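4'-phospho-dehydrooxetanocin synthase (Bacillus megaterium, PDB 5UL3) catalyses the cobalamin-dependent, radical S-adenosylmethionine-driven oxidative ring contraction of dAMP to an oxetane aldehyde in the biosynthesis of the nucleoside analogue oxetanocin A. Local coordinates at residues A[122-127]-A[135-140]; A[281-286]-A[331-336]; A[287-292]-A[343-348]; A[357-362]-A[393-398]; A[458-463]-A[498-503]. One frame throughout, in Å; residues are numbered along the deposited sequence. Where two conformers were deposited one is given.

In the fold
Contacts 1 to 4 form a connected group near cobalamin, with contacts 1 and 4 reaching its pocket, while contact 5 lies further out. Contact 1 belongs to the Rossmann fold that houses the cofactor and supplies Arg135 and Ser139 to its pocket. Contact 4 joins two central strands of the radical SAM domain and brings Ala361 to the same pocket; the two touch where Leu138 CD1 lies 3.7 Å from Ala361 CB. Contact 3 bridges them, with Pro290 packed on Leu138 and Leu346 on Ile358. Contact 2 meets contact 3 through Val281 and Val287, and both use helix 335-351. The centre of contact 5 is about 19 Å from that of contact 4 and about 36 Å from that of contact 1.

Contact 1: A[122-127]-A[135-140]; sequences LVNLCV and RLNLST. With EDO (1,2-ethanediol), chain V.
Asn137 OD1, part of an amide that lies against the amide of Asn124, is gripped twice by Thr140. Thr140 OG1 donates to a lone pair of Asn137 OD1, within the plane of the amide, over 2.7 Å. Thr140 N gives the same OD1 a second bond of 2.9 Å, coming from above that plane. Asparagine suits this N-cap position, because its short side chain can accept from a backbone N-H of the first helical turn. Both asparagines hold CG anti to the backbone N (chi1 -177° in Asn137), and their side chains meet tip to tip. The amides stack with planes 14° apart, and Asn124 CG is 3.4 Å from Asn137 CG. No hydrogen bond joins them; Asn124 ND2 instead donates to Asp159 at the end of strand 154-159. The joint belongs to the beta-alpha-beta unit of strand 119-124, helix 138-149 and strand 154-159, in the Rossmann fold that houses cobalamin. Threonine serves two purposes here, since the methyl CG2 of Thr140 packs 4.1 Å from Leu122 CB while its hydroxyl holds the cap. Leu122 CD1 reaches 3.9 Å from Thr140 O. The helix start and the loop before it also reach the cofactor: Ser139 OG and Arg135 NH2 each hydrogen-bond to cobalamin. Arg135 NE donates to O2 of an ethanediol, probably from the crystallisation liquor, over 3.0 Å.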
# COMPACT_ATOMS: atom_id res chain seq x y z
N LEU A 122 -14.55 8.79 10.69
CA LEU A 122 -13.98 7.74 9.85
C LEU A 122 -13.00 6.96 10.70
O LEU A 122 -12.14 7.56 11.35
CB LEU A 122 -13.25 8.33 8.65
CG LEU A 122 -14.13 9.17 7.73
CD1 LEU A 122 -13.28 9.83 6.66
CD2 LEU A 122 -15.23 8.30 7.10
N VAL A 123 -13.12 5.63 10.67
CA VAL A 123 -12.35 4.73 11.53
C VAL A 123 -11.55 3.79 10.65
O VAL A 123 -12.13 3.04 9.85
CB VAL A 123 -13.28 3.93 12.46
CG1 VAL A 123 -12.44 3.11 13.47
CG2 VAL A 123 -14.24 4.87 13.20
N ASN A 124 -10.22 3.83 10.78
CA ASN A 124 -9.36 2.84 10.12
C ASN A 124 -9.18 1.64 11.05
O ASN A 124 -8.66 1.81 12.16
CB ASN A 124 -7.99 3.43 9.78
CG ASN A 124 -7.09 2.41 9.09
OD1 ASN A 124 -7.56 1.65 8.25
ND2 ASN A 124 -5.82 2.36 9.48
N LEU A 125 -9.59 0.46 10.60
CA LEU A 125 -9.40 -0.73 11.42
C LEU A 125 -7.97 -1.26 11.27
O LEU A 125 -7.27 -0.98 10.30
CB LEU A 125 -10.40 -1.83 11.06
CG LEU A 125 -11.86 -1.41 10.98
CD1 LEU A 125 -12.78 -2.63 10.85
CD2 LEU A 125 -12.26 -0.54 12.16
N CYS A 126 -7.55 -2.04 12.27
CA CYS A 126 -6.21 -2.63 12.27
C CYS A 126 -6.20 -3.79 13.25
O CYS A 126 -6.67 -3.64 14.39
CB CYS A 126 -5.14 -1.61 12.68
SG CYS A 126 -3.41 -2.24 12.53
N VAL A 127 -5.69 -4.93 12.82
CA VAL A 127 -5.35 -6.03 13.72
C VAL A 127 -3.90 -5.77 14.14
O VAL A 127 -2.97 -6.10 13.40
CB VAL A 127 -5.53 -7.39 13.06
CG1 VAL A 127 -5.25 -8.52 14.05
CG2 VAL A 127 -6.94 -7.52 12.49
N ARG A 135 1.52 3.10 9.41
CA ARG A 135 1.82 4.03 8.34
C ARG A 135 0.63 4.97 8.20
O ARG A 135 -0.51 4.56 8.44
CB ARG A 135 2.10 3.33 6.99
CG ARG A 135 0.89 2.58 6.47
CD ARG A 135 1.16 1.75 5.20
NE ARG A 135 0.97 2.43 3.91
CZ ARG A 135 -0.18 2.95 3.45
NH1 ARG A 135 -1.28 2.92 4.21
NH2 ARG A 135 -0.23 3.51 2.23
N LEU A 136 0.91 6.22 7.88
CA LEU A 136 -0.15 7.20 7.66
C LEU A 136 -1.27 6.60 6.81
O LEU A 136 -1.03 6.10 5.71
CB LEU A 136 0.45 8.43 6.97
CG LEU A 136 -0.54 9.55 6.60
CD1 LEU A 136 -1.26 10.09 7.83
CD2 LEU A 136 0.20 10.67 5.88
N ASN A 137 -2.49 6.60 7.34
CA ASN A 137 -3.58 5.92 6.66
C ASN A 137 -4.22 6.84 5.63
O ASN A 137 -4.98 7.75 5.97
CB ASN A 137 -4.63 5.40 7.63
CG ASN A 137 -5.74 4.63 6.91
OD1 ASN A 137 -6.87 5.09 6.83
ND2 ASN A 137 -5.39 3.45 6.34
N LEU A 138 -3.96 6.56 4.36
CA LEU A 138 -4.53 7.37 3.29
C LEU A 138 -6.00 7.06 3.05
O LEU A 138 -6.75 7.94 2.60
CB LEU A 138 -3.73 7.12 2.01
CG LEU A 138 -2.23 7.44 2.14
CD1 LEU A 138 -1.52 7.17 0.82
CD2 LEU A 138 -2.02 8.91 2.55
N SER A 139 -6.42 5.82 3.31
CA SER A 139 -7.80 5.42 3.09
C SER A 139 -8.76 6.41 3.75
O SER A 139 -9.70 6.90 3.11
CB SER A 139 -8.03 4.02 3.65
OG SER A 139 -7.00 3.13 3.21
N THR A 140 -8.51 6.72 5.02
CA THR A 140 -9.32 7.70 5.72
C THR A 140 -8.76 9.11 5.62
O THR A 140 -9.54 10.07 5.62
CB THR A 140 -9.47 7.32 7.21
OG1 THR A 140 -8.18 7.26 7.84
CG2 THR A 140 -10.18 5.98 7.34
C1 EDO V . 5.23 1.38 4.34
O1 EDO V . 5.47 0.86 5.66
C2 EDO V . 4.13 0.57 3.65
O2 EDO V . 3.49 1.38 2.67

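Contact 2: A[281-286]-A[331-336]; sequences VNFKEE and RPLSVE
Edge strand 331-332 of the radical SAM domain's sheet, with the turn that leads from it into helix 335-351, receives the short helix 283-286 through Phe283 and Lys284. Phe283 holds CG anti to its backbone N (chi1 -174°), which starts the ring toward Leu333. Leu333 CD2 lies over one face of the Phe283 ring, offset toward the rim, in a CH-pi contact 4.3 Å from the centroid. Leu333 CG adds a 3.5 Å approach to Phe283 CE2. A flat aromatic fits this place because the ring covers the branched leucine while Phe283 CD2 stands 3.3 Å from Arg331 O. The backbones also come close, with Lys284 CA making a CA-H...O contact of 3.5 Å to Pro332 O. Ser334 is the N-cap of helix 335-351, its OG accepting from Gln337 N; the extended chain of Lys284 passes by, bringing its CE 4.1 Å from Ser334 CB. At the other end a water links the segments. It donates to Val281 O at 2.8 Å and accepts from Arg331 NE at 2.7 Å, lying in plane at the guanidinium edge. Arginine has further N-H groups for other partners: NH1 forms a salt bridge with Glu240, and NH2 donates to the carbonyls of Lys326 and Ser329.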
# COMPACT_ATOMS: atom_id res chain seq x y z
N VAL A 281 -13.30 9.81 -9.33
CA VAL A 281 -12.98 11.09 -8.70
C VAL A 281 -11.99 11.88 -9.55
O VAL A 281 -11.06 11.33 -10.15
CB VAL A 281 -12.43 10.84 -7.28
CG1 VAL A 281 -11.84 12.13 -6.68
CG2 VAL A 281 -13.55 10.31 -6.38
N ASN A 282 -12.19 13.20 -9.61
CA ASN A 282 -11.24 14.08 -10.28
C ASN A 282 -10.04 14.26 -9.35
O ASN A 282 -9.87 15.29 -8.68
CB ASN A 282 -11.92 15.40 -10.63
CG ASN A 282 -11.00 16.37 -11.32
OD1 ASN A 282 -9.91 15.99 -11.77
ND2 ASN A 282 -11.42 17.63 -11.41
N PHE A 283 -9.20 13.21 -9.30
CA PHE A 283 -8.09 13.15 -8.35
C PHE A 283 -7.09 14.28 -8.58
O PHE A 283 -6.57 14.85 -7.62
CB PHE A 283 -7.40 11.78 -8.47
CG PHE A 283 -6.32 11.53 -7.45
CD1 PHE A 283 -6.63 11.43 -6.10
CD2 PHE A 283 -5.00 11.35 -7.85
CE1 PHE A 283 -5.63 11.17 -5.15
CE2 PHE A 283 -4.01 11.09 -6.92
CZ PHE A 283 -4.33 11.00 -5.56
N LYS A 284 -6.85 14.62 -9.85
CA LYS A 284 -5.88 15.62 -10.28
C LYS A 284 -5.87 16.85 -9.39
O LYS A 284 -4.80 17.33 -8.99
CB LYS A 284 -6.15 16.06 -11.71
CG LYS A 284 -5.28 17.22 -12.15
CD LYS A 284 -5.13 17.25 -13.67
CE LYS A 284 -4.01 18.21 -14.08
NZ LYS A 284 -3.71 18.11 -15.54
N GLU A 285 -7.06 17.34 -9.05
CA GLU A 285 -7.14 18.61 -8.33
C GLU A 285 -8.15 18.65 -7.19
O GLU A 285 -8.24 19.69 -6.54
CB GLU A 285 -7.47 19.74 -9.31
CG GLU A 285 -8.71 19.46 -10.15
CD GLU A 285 -8.66 20.19 -11.49
OE1 GLU A 285 -9.73 20.37 -12.12
OE2 GLU A 285 -7.55 20.59 -11.89
N GLU A 286 -8.90 17.59 -6.91
CA GLU A 286 -9.88 17.70 -5.84
C GLU A 286 -9.45 17.02 -4.56
O GLU A 286 -10.10 17.23 -3.53
CB GLU A 286 -11.23 17.14 -6.29
CG GLU A 286 -11.80 17.99 -7.44
CD GLU A 286 -13.19 17.57 -7.86
OE1 GLU A 286 -13.80 16.74 -7.17
OE2 GLU A 286 -13.67 18.08 -8.89
N ARG A 331 -5.12 7.96 -13.05
CA ARG A 331 -5.48 9.35 -12.71
C ARG A 331 -4.35 9.97 -11.90
O ARG A 331 -4.25 9.73 -10.68
CB ARG A 331 -6.79 9.38 -11.92
CG ARG A 331 -7.99 8.74 -12.64
CD ARG A 331 -8.17 7.26 -12.27
NE ARG A 331 -8.71 7.10 -10.91
CZ ARG A 331 -8.79 5.93 -10.29
NH1 ARG A 331 -9.31 5.85 -9.06
NH2 ARG A 331 -8.36 4.82 -10.90
N PRO A 332 -3.47 10.75 -12.51
CA PRO A 332 -2.33 11.33 -11.76
C PRO A 332 -2.66 12.64 -11.08
O PRO A 332 -3.48 13.44 -11.54
CB PRO A 332 -1.29 11.57 -12.87
CG PRO A 332 -2.17 11.89 -14.08
CD PRO A 332 -3.33 10.93 -13.96
N LEU A 333 -2.01 12.84 -9.93
CA LEU A 333 -1.88 14.19 -9.38
C LEU A 333 -1.05 15.06 -10.31
O LEU A 333 -0.09 14.59 -10.94
CB LEU A 333 -1.18 14.14 -8.00
CG LEU A 333 -1.91 13.94 -6.70
CD1 LEU A 333 -0.94 14.14 -5.52
CD2 LEU A 333 -3.09 14.88 -6.60
N SER A 334 -1.37 16.36 -10.37
CA SER A 334 -0.50 17.27 -11.10
C SER A 334 0.88 17.34 -10.44
O SER A 334 1.05 17.02 -9.26
CB SER A 334 -1.10 18.68 -11.16
OG SER A 334 -1.03 19.33 -9.90
N VAL A 335 1.86 17.76 -11.24
CA VAL A 335 3.21 17.94 -10.72
C VAL A 335 3.19 18.93 -9.56
O VAL A 335 3.82 18.72 -8.52
CB VAL A 335 4.16 18.42 -11.83
CG1 VAL A 335 5.50 18.91 -11.25
CG2 VAL A 335 4.37 17.32 -12.88
N GLU A 336 2.55 20.08 -9.77
CA GLU A 336 2.52 21.11 -8.74
C GLU A 336 1.94 20.56 -7.45
O GLU A 336 2.49 20.76 -6.37
CB GLU A 336 1.72 22.32 -9.23
CG GLU A 336 1.57 23.44 -8.21
CD GLU A 336 0.73 24.59 -8.75
OE1 GLU A 336 -0.45 24.71 -8.37
OE2 GLU A 336 1.26 25.37 -9.56
O HOH W 1 -9.56 9.10 -9.26

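Contact 3: A[287-292]-A[343-348]. With EDO (1,2-ethanediol), chain B.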
# COMPACT_ATOMS: atom_id res chain seq x y z
N VAL A 287 -8.41 16.19 -4.57
CA VAL A 287 -8.02 15.46 -3.38
C VAL A 287 -6.71 16.07 -2.88
O VAL A 287 -5.66 15.93 -3.54
CB VAL A 287 -7.88 13.95 -3.65
CG1 VAL A 287 -7.45 13.24 -2.38
CG2 VAL A 287 -9.22 13.38 -4.11
N PRO A 288 -6.73 16.80 -1.76
CA PRO A 288 -5.51 17.47 -1.29
C PRO A 288 -4.69 16.56 -0.40
O PRO A 288 -5.00 15.38 -0.22
CB PRO A 288 -6.07 18.66 -0.49
CG PRO A 288 -7.32 18.06 0.15
CD PRO A 288 -7.87 17.03 -0.86
N THR A 289 -3.61 17.12 0.16
CA THR A 289 -2.79 16.47 1.19
C THR A 289 -3.63 15.64 2.14
O THR A 289 -4.62 16.15 2.67
CB THR A 289 -2.04 17.55 1.98
OG1 THR A 289 -1.33 18.41 1.08
CG2 THR A 289 -1.06 16.91 3.00
N PRO A 290 -3.31 14.37 2.41
CA PRO A 290 -4.07 13.62 3.41
C PRO A 290 -4.06 14.34 4.74
O PRO A 290 -3.09 15.02 5.10
CB PRO A 290 -3.31 12.29 3.51
CG PRO A 290 -1.95 12.60 2.99
CD PRO A 290 -2.15 13.60 1.91
N SER A 291 -5.15 14.17 5.49
CA SER A 291 -5.23 14.79 6.80
C SER A 291 -4.17 14.19 7.72
O SER A 291 -3.88 12.99 7.65
CB SER A 291 -6.63 14.58 7.40
OG SER A 291 -7.60 15.29 6.61
N LEU A 292 -3.59 15.02 8.58
CA LEU A 292 -2.44 14.59 9.38
C LEU A 292 -2.76 14.48 10.88
O LEU A 292 -1.83 14.41 11.70
CB LEU A 292 -1.26 15.53 9.14
CG LEU A 292 -0.80 15.59 7.68
CD1 LEU A 292 0.27 16.65 7.46
CD2 LEU A 292 -0.29 14.22 7.21
N ASP A 343 5.76 18.30 0.13
CA ASP A 343 6.28 19.32 1.04
C ASP A 343 5.51 19.33 2.36
O ASP A 343 6.12 19.41 3.43
CB ASP A 343 6.23 20.69 0.37
CG ASP A 343 6.75 21.80 1.27
OD1 ASP A 343 7.98 21.89 1.44
OD2 ASP A 343 5.93 22.57 1.82
N ASP A 344 4.18 19.24 2.29
CA ASP A 344 3.35 19.23 3.50
C ASP A 344 3.69 18.06 4.40
O ASP A 344 3.91 18.22 5.61
CB ASP A 344 1.86 19.16 3.15
CG ASP A 344 1.34 20.42 2.50
OD1 ASP A 344 2.01 21.46 2.57
OD2 ASP A 344 0.24 20.36 1.88
N ILE A 345 3.73 16.85 3.82
CA ILE A 345 3.95 15.66 4.62
C ILE A 345 5.35 15.67 5.21
O ILE A 345 5.55 15.31 6.38
CB ILE A 345 3.69 14.41 3.75
CG1 ILE A 345 2.21 14.34 3.39
CG2 ILE A 345 4.14 13.15 4.47
CD1 ILE A 345 1.94 13.46 2.22
N LEU A 346 6.33 16.12 4.43
CA LEU A 346 7.72 16.15 4.90
C LEU A 346 7.89 17.17 6.02
O LEU A 346 8.58 16.92 7.01
CB LEU A 346 8.65 16.46 3.74
CG LEU A 346 8.83 15.32 2.72
CD1 LEU A 346 9.44 15.88 1.45
CD2 LEU A 346 9.69 14.19 3.32
N ARG A 347 7.25 18.33 5.87
CA ARG A 347 7.33 19.35 6.91
C ARG A 347 6.69 18.86 8.20
O ARG A 347 7.24 19.04 9.30
CB ARG A 347 6.69 20.64 6.41
CG ARG A 347 6.81 21.79 7.43
CD ARG A 347 6.46 23.16 6.83
NE ARG A 347 5.03 23.27 6.57
CZ ARG A 347 4.11 23.52 7.50
NH1 ARG A 347 4.47 23.69 8.78
NH2 ARG A 347 2.83 23.61 7.15
N ALA A 348 5.52 18.23 8.09
CA ALA A 348 4.85 17.70 9.27
C ALA A 348 5.64 16.55 9.87
O ALA A 348 5.70 16.42 11.10
CB ALA A 348 3.44 17.24 8.91
C1 EDO B . 0.05 24.92 5.38
O1 EDO B . 1.11 24.16 4.77
C2 EDO B . 0.21 26.38 5.01
O2 EDO B . 0.14 26.47 3.58
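The irregular segment 287-292 passes beside helix 335-351, coming nearest at Thr289 and Asp344, whose CA atoms are 7.1 Å apart, and again at Leu292 and Ala348, with CA atoms at 7.9 Å. Asp344 and Ala348 are one helical turn apart, which gives both the same side of the helix. Thr289 holds OG1 anti to its carbonyl carbon (chi1 -53°), and this hydroxyl donates to the anti lone pair of Asp344 OD2 at 2.6 Å. The methyl CG2 of Thr289 meanwhile rests 3.7 Å from Asp344 CB, a pairing of polar and apolar contact that suits threonine. Asp344 OD2 also forms a salt bridge with Lys340, which probably favours the charged carboxylate in this buried place. Helix 335-351 is one of the helices of the partial triose phosphate isomerase barrel, and Pro290 joins it to the Rossmann fold by also packing on Leu138 of helix 138-149. The rigid proline ring meets Ile345 at about a right angle, Pro290 CG lying 4.1 Å from Ile345 CD1; this is less certain, because Ile345 has two conformers. Small Ala348 lets the longer Leu292 in close, with Leu292 CD1 3.5 Å from Ala348 CB.

Contact 4: A[357-362]-A[393-398]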
# COMPACT_ATOMS: atom_id res chain seq x y z
N HIS A 357 11.39 9.77 4.64
CA HIS A 357 11.27 8.61 3.76
C HIS A 357 9.80 8.44 3.42
O HIS A 357 8.98 8.18 4.31
CB HIS A 357 11.80 7.35 4.44
CG HIS A 357 12.22 6.28 3.48
ND1 HIS A 357 11.35 5.70 2.58
CD2 HIS A 357 13.42 5.68 3.29
CE1 HIS A 357 12.00 4.79 1.87
NE2 HIS A 357 13.26 4.76 2.28
N ILE A 358 9.45 8.57 2.13
CA ILE A 358 8.07 8.49 1.69
C ILE A 358 7.82 7.14 1.04
O ILE A 358 8.54 6.76 0.11
CB ILE A 358 7.73 9.61 0.70
CG1 ILE A 358 8.16 10.99 1.23
CG2 ILE A 358 6.22 9.58 0.38
CD1 ILE A 358 7.25 11.52 2.31
N TYR A 359 6.80 6.44 1.49
CA TYR A 359 6.38 5.19 0.84
C TYR A 359 5.22 5.55 -0.07
O TYR A 359 4.11 5.79 0.40
CB TYR A 359 6.01 4.16 1.88
CG TYR A 359 7.22 3.87 2.75
CD1 TYR A 359 7.51 4.66 3.87
CD2 TYR A 359 8.12 2.87 2.39
CE1 TYR A 359 8.65 4.42 4.63
CE2 TYR A 359 9.26 2.62 3.15
CZ TYR A 359 9.52 3.39 4.26
OH TYR A 359 10.65 3.13 5.00
N MET A 360 5.49 5.60 -1.38
CA MET A 360 4.43 5.93 -2.33
C MET A 360 3.43 4.79 -2.40
O MET A 360 3.81 3.61 -2.58
CB MET A 360 4.99 6.21 -3.73
CG MET A 360 5.99 7.33 -3.86
SD MET A 360 5.33 8.95 -3.39
CE MET A 360 6.68 9.97 -3.98
N ALA A 361 2.16 5.13 -2.28
CA ALA A 361 1.10 4.14 -2.29
C ALA A 361 0.67 3.73 -3.70
O ALA A 361 -0.06 2.74 -3.84
CB ALA A 361 -0.14 4.66 -1.54
N ASP A 362 1.13 4.45 -4.73
CA ASP A 362 0.68 4.24 -6.11
C ASP A 362 0.80 2.78 -6.53
O ASP A 362 1.84 2.14 -6.35
CB ASP A 362 1.51 5.08 -7.09
CG ASP A 362 1.55 6.54 -6.74
OD1 ASP A 362 1.67 6.89 -5.54
OD2 ASP A 362 1.55 7.34 -7.68
N LYS A 393 14.27 10.16 0.71
CA LYS A 393 14.22 8.87 0.05
C LYS A 393 12.76 8.48 -0.18
O LYS A 393 11.88 8.84 0.61
CB LYS A 393 14.95 7.81 0.87
CG LYS A 393 16.42 8.17 1.01
CD LYS A 393 17.27 7.00 1.46
CE LYS A 393 18.75 7.31 1.29
NZ LYS A 393 19.18 7.33 -0.13
N PHE A 394 12.49 7.77 -1.28
CA PHE A 394 11.11 7.35 -1.48
C PHE A 394 11.08 6.01 -2.21
O PHE A 394 11.97 5.68 -3.00
CB PHE A 394 10.29 8.43 -2.22
CG PHE A 394 10.74 8.74 -3.64
CD1 PHE A 394 11.78 9.62 -3.87
CD2 PHE A 394 10.05 8.21 -4.74
CE1 PHE A 394 12.18 9.95 -5.18
CE2 PHE A 394 10.44 8.54 -6.06
CZ PHE A 394 11.50 9.42 -6.27
N ASP A 395 10.07 5.21 -1.87
CA ASP A 395 9.85 3.90 -2.47
C ASP A 395 8.60 3.94 -3.35
O ASP A 395 7.63 4.63 -3.02
CB ASP A 395 9.65 2.83 -1.39
CG ASP A 395 10.88 2.66 -0.48
OD1 ASP A 395 11.92 3.31 -0.69
OD2 ASP A 395 10.76 1.88 0.48
N PHE A 396 8.59 3.16 -4.43
CA PHE A 396 7.37 3.00 -5.23
C PHE A 396 7.45 1.68 -5.98
O PHE A 396 8.48 1.00 -5.96
CB PHE A 396 7.15 4.17 -6.19
CG PHE A 396 8.24 4.36 -7.23
CD1 PHE A 396 8.17 3.72 -8.46
CD2 PHE A 396 9.29 5.25 -7.00
CE1 PHE A 396 9.16 3.93 -9.43
CE2 PHE A 396 10.27 5.47 -7.97
CZ PHE A 396 10.21 4.81 -9.18
N ALA A 397 6.35 1.32 -6.65
CA ALA A 397 6.25 0.09 -7.41
C ALA A 397 6.14 0.40 -8.90
O ALA A 397 5.64 1.45 -9.29
CB ALA A 397 5.04 -0.74 -6.98
N ALA A 398 6.60 -0.54 -9.72
CA ALA A 398 6.56 -0.34 -11.18
C ALA A 398 6.56 -1.68 -11.89
O ALA A 398 7.09 -2.67 -11.37
CB ALA A 398 7.74 0.50 -11.66
O HOH W 2 3.94 2.14 -4.69
O HOH W 3 5.99 2.23 -1.26
O HOH W 4 4.03 2.71 -7.86
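His357 has CG anti to its backbone N (chi1 -157°), while Asp395 has CG anti to its carbonyl carbon (chi1 -62°), and the two side chains cross at about a right angle. His357 CE1 comes within 3.0 Å of Asp395 OD1, with ring and carboxylate planes 87° apart. Each polar end has a partner beyond: His357 NE2 bonds to Asp429 and Asp395 OD1 accepts from Arg430 N. Lys393 CB packs on one face of the imidazole, 3.9 Å from the centroid, and Tyr359 OH lies over the opposite face. The face of Ile358 and Phe394 is apolar, as suits packing against helix 335-351; there Met360 CE reaches 3.9 Å from Phe394 CD2. Between the strands, Ile358 N donates to Lys393 O, Asp395 N to Ile358 O and Met360 N to Asp395 O, each at 2.9 Å. This is the parallel pairing of a beta-alpha-beta unit, here with helix 374-386 as crossover, in a partial triose phosphate isomerase barrel whose Ala361 binds cobalamin.

Contact 5: A[458-463]-A[498-503]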
# COMPACT_ATOMS: atom_id res chain seq x y z
N ALA A 458 15.24 -5.21 -17.45
CA ALA A 458 14.69 -4.17 -16.58
C ALA A 458 15.46 -4.12 -15.27
O ALA A 458 15.80 -3.04 -14.78
CB ALA A 458 13.20 -4.41 -16.31
N LEU A 459 15.77 -5.29 -14.70
CA LEU A 459 16.49 -5.32 -13.42
C LEU A 459 17.91 -4.79 -13.58
O LEU A 459 18.43 -4.11 -12.69
CB LEU A 459 16.52 -6.74 -12.85
CG LEU A 459 15.17 -7.40 -12.56
CD1 LEU A 459 15.38 -8.82 -11.99
CD2 LEU A 459 14.33 -6.53 -11.64
N ARG A 460 18.53 -5.10 -14.71
CA ARG A 460 19.86 -4.60 -15.02
C ARG A 460 19.89 -3.07 -15.06
O ARG A 460 20.77 -2.43 -14.48
CB ARG A 460 20.30 -5.21 -16.36
CG ARG A 460 21.76 -5.11 -16.72
CD ARG A 460 22.04 -5.79 -18.07
NE ARG A 460 21.95 -7.25 -18.02
CZ ARG A 460 21.76 -8.03 -19.08
NH1 ARG A 460 21.62 -7.49 -20.30
NH2 ARG A 460 21.70 -9.34 -18.94
N LEU A 461 18.92 -2.48 -15.77
CA LEU A 461 18.88 -1.03 -15.91
C LEU A 461 18.63 -0.32 -14.58
O LEU A 461 19.31 0.66 -14.25
CB LEU A 461 17.81 -0.64 -16.95
CG LEU A 461 18.12 -1.11 -18.37
CD1 LEU A 461 16.87 -1.08 -19.28
CD2 LEU A 461 19.24 -0.25 -18.99
N VAL A 462 17.65 -0.80 -13.81
CA VAL A 462 17.33 -0.11 -12.56
C VAL A 462 18.46 -0.29 -11.55
O VAL A 462 18.85 0.67 -10.87
CB VAL A 462 15.99 -0.61 -11.98
CG1 VAL A 462 15.75 0.05 -10.59
CG2 VAL A 462 14.83 -0.25 -12.94
N SER A 463 19.00 -1.50 -11.45
CA SER A 463 20.07 -1.71 -10.46
C SER A 463 21.33 -0.93 -10.83
O SER A 463 22.01 -0.40 -9.93
CB SER A 463 20.37 -3.20 -10.31
OG SER A 463 20.84 -3.80 -11.50
N ALA A 498 21.98 -10.15 -14.19
CA ALA A 498 20.89 -9.20 -14.08
C ALA A 498 21.20 -8.08 -13.09
O ALA A 498 21.03 -6.91 -13.42
CB ALA A 498 19.60 -9.92 -13.65
N LEU A 499 21.68 -8.40 -11.90
CA LEU A 499 21.87 -7.38 -10.88
C LEU A 499 23.21 -6.69 -11.06
O LEU A 499 24.27 -7.34 -11.01
CB LEU A 499 21.74 -7.99 -9.48
CG LEU A 499 20.43 -8.77 -9.25
CD1 LEU A 499 20.39 -9.39 -7.86
CD2 LEU A 499 19.21 -7.86 -9.47
N MET A 500 23.18 -5.38 -11.29
CA MET A 500 24.36 -4.57 -11.52
C MET A 500 24.70 -3.76 -10.28
O MET A 500 23.82 -3.32 -9.54
CB MET A 500 24.16 -3.60 -12.70
CG MET A 500 23.87 -4.26 -14.03
SD MET A 500 25.28 -5.18 -14.70
CE MET A 500 24.66 -6.83 -14.51
N LYS A 501 26.00 -3.55 -10.07
CA LYS A 501 26.44 -2.57 -9.11
C LYS A 501 26.04 -1.19 -9.60
O LYS A 501 25.82 -0.99 -10.79
CB LYS A 501 27.96 -2.61 -8.94
CG LYS A 501 28.51 -3.90 -8.39
CD LYS A 501 30.04 -3.85 -8.41
CE LYS A 501 30.64 -4.97 -7.58
NZ LYS A 501 32.13 -5.00 -7.70
N PRO A 502 25.94 -0.21 -8.69
CA PRO A 502 25.76 1.18 -9.14
C PRO A 502 26.90 1.58 -10.05
O PRO A 502 28.07 1.46 -9.70
CB PRO A 502 25.77 1.98 -7.83
CG PRO A 502 25.34 1.00 -6.78
CD PRO A 502 25.91 -0.33 -7.22
N ILE A 503 26.55 2.03 -11.25
CA ILE A 503 27.53 2.32 -12.29
C ILE A 503 27.78 3.81 -12.31
O ILE A 503 26.84 4.61 -12.34
CB ILE A 503 27.05 1.82 -13.66
CG1 ILE A 503 26.97 0.29 -13.67
CG2 ILE A 503 27.99 2.30 -14.76
CD1 ILE A 503 26.53 -0.30 -15.00
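Ser463 and Met500 join helix 452-464 to the irregular segment 498-503 within the radical SAM core, where the helix lies in the connection between the parallel strands 432-436 and 470-473 of the partial barrel. Hydrogen bonding centres on the serine hydroxyl. Met500 N donates to Ser463 OG over 2.8 Å in a nearly straight bond, with an angle of 168° at the hydrogen. The hydroxyl in turn donates to Leu459 O, 2.7 Å from Ser463 OG. With chi1 at 62°, OG sits between the backbone N and the carbonyl carbon, and from there it reaches back to the preceding turn. Leu459 O also takes the regular helical bond from Ser463 N, the two donors arriving from opposite faces of its plane. Serine suits the place because one small group both receives the loop N-H and satisfies itself within the helix. Weaker polar contact comes from Arg460 CA, which makes a CA-H...O approach of 3.0 Å to Ala498 O. Among apolar contacts, Leu459 CB stands 4.5 Å from Leu499 CD2. Arg460 contributes its aliphatic stem while its guanidinium goes elsewhere, NH1 to Leu517 O and NH2 to Asp497 O. The flexible Met500 lies beside that stem, both chains pointing the same way, with Met500 CG 3.5 Å from Arg460 CG and the methyl CE of Met500 4.0 Å from the same CG.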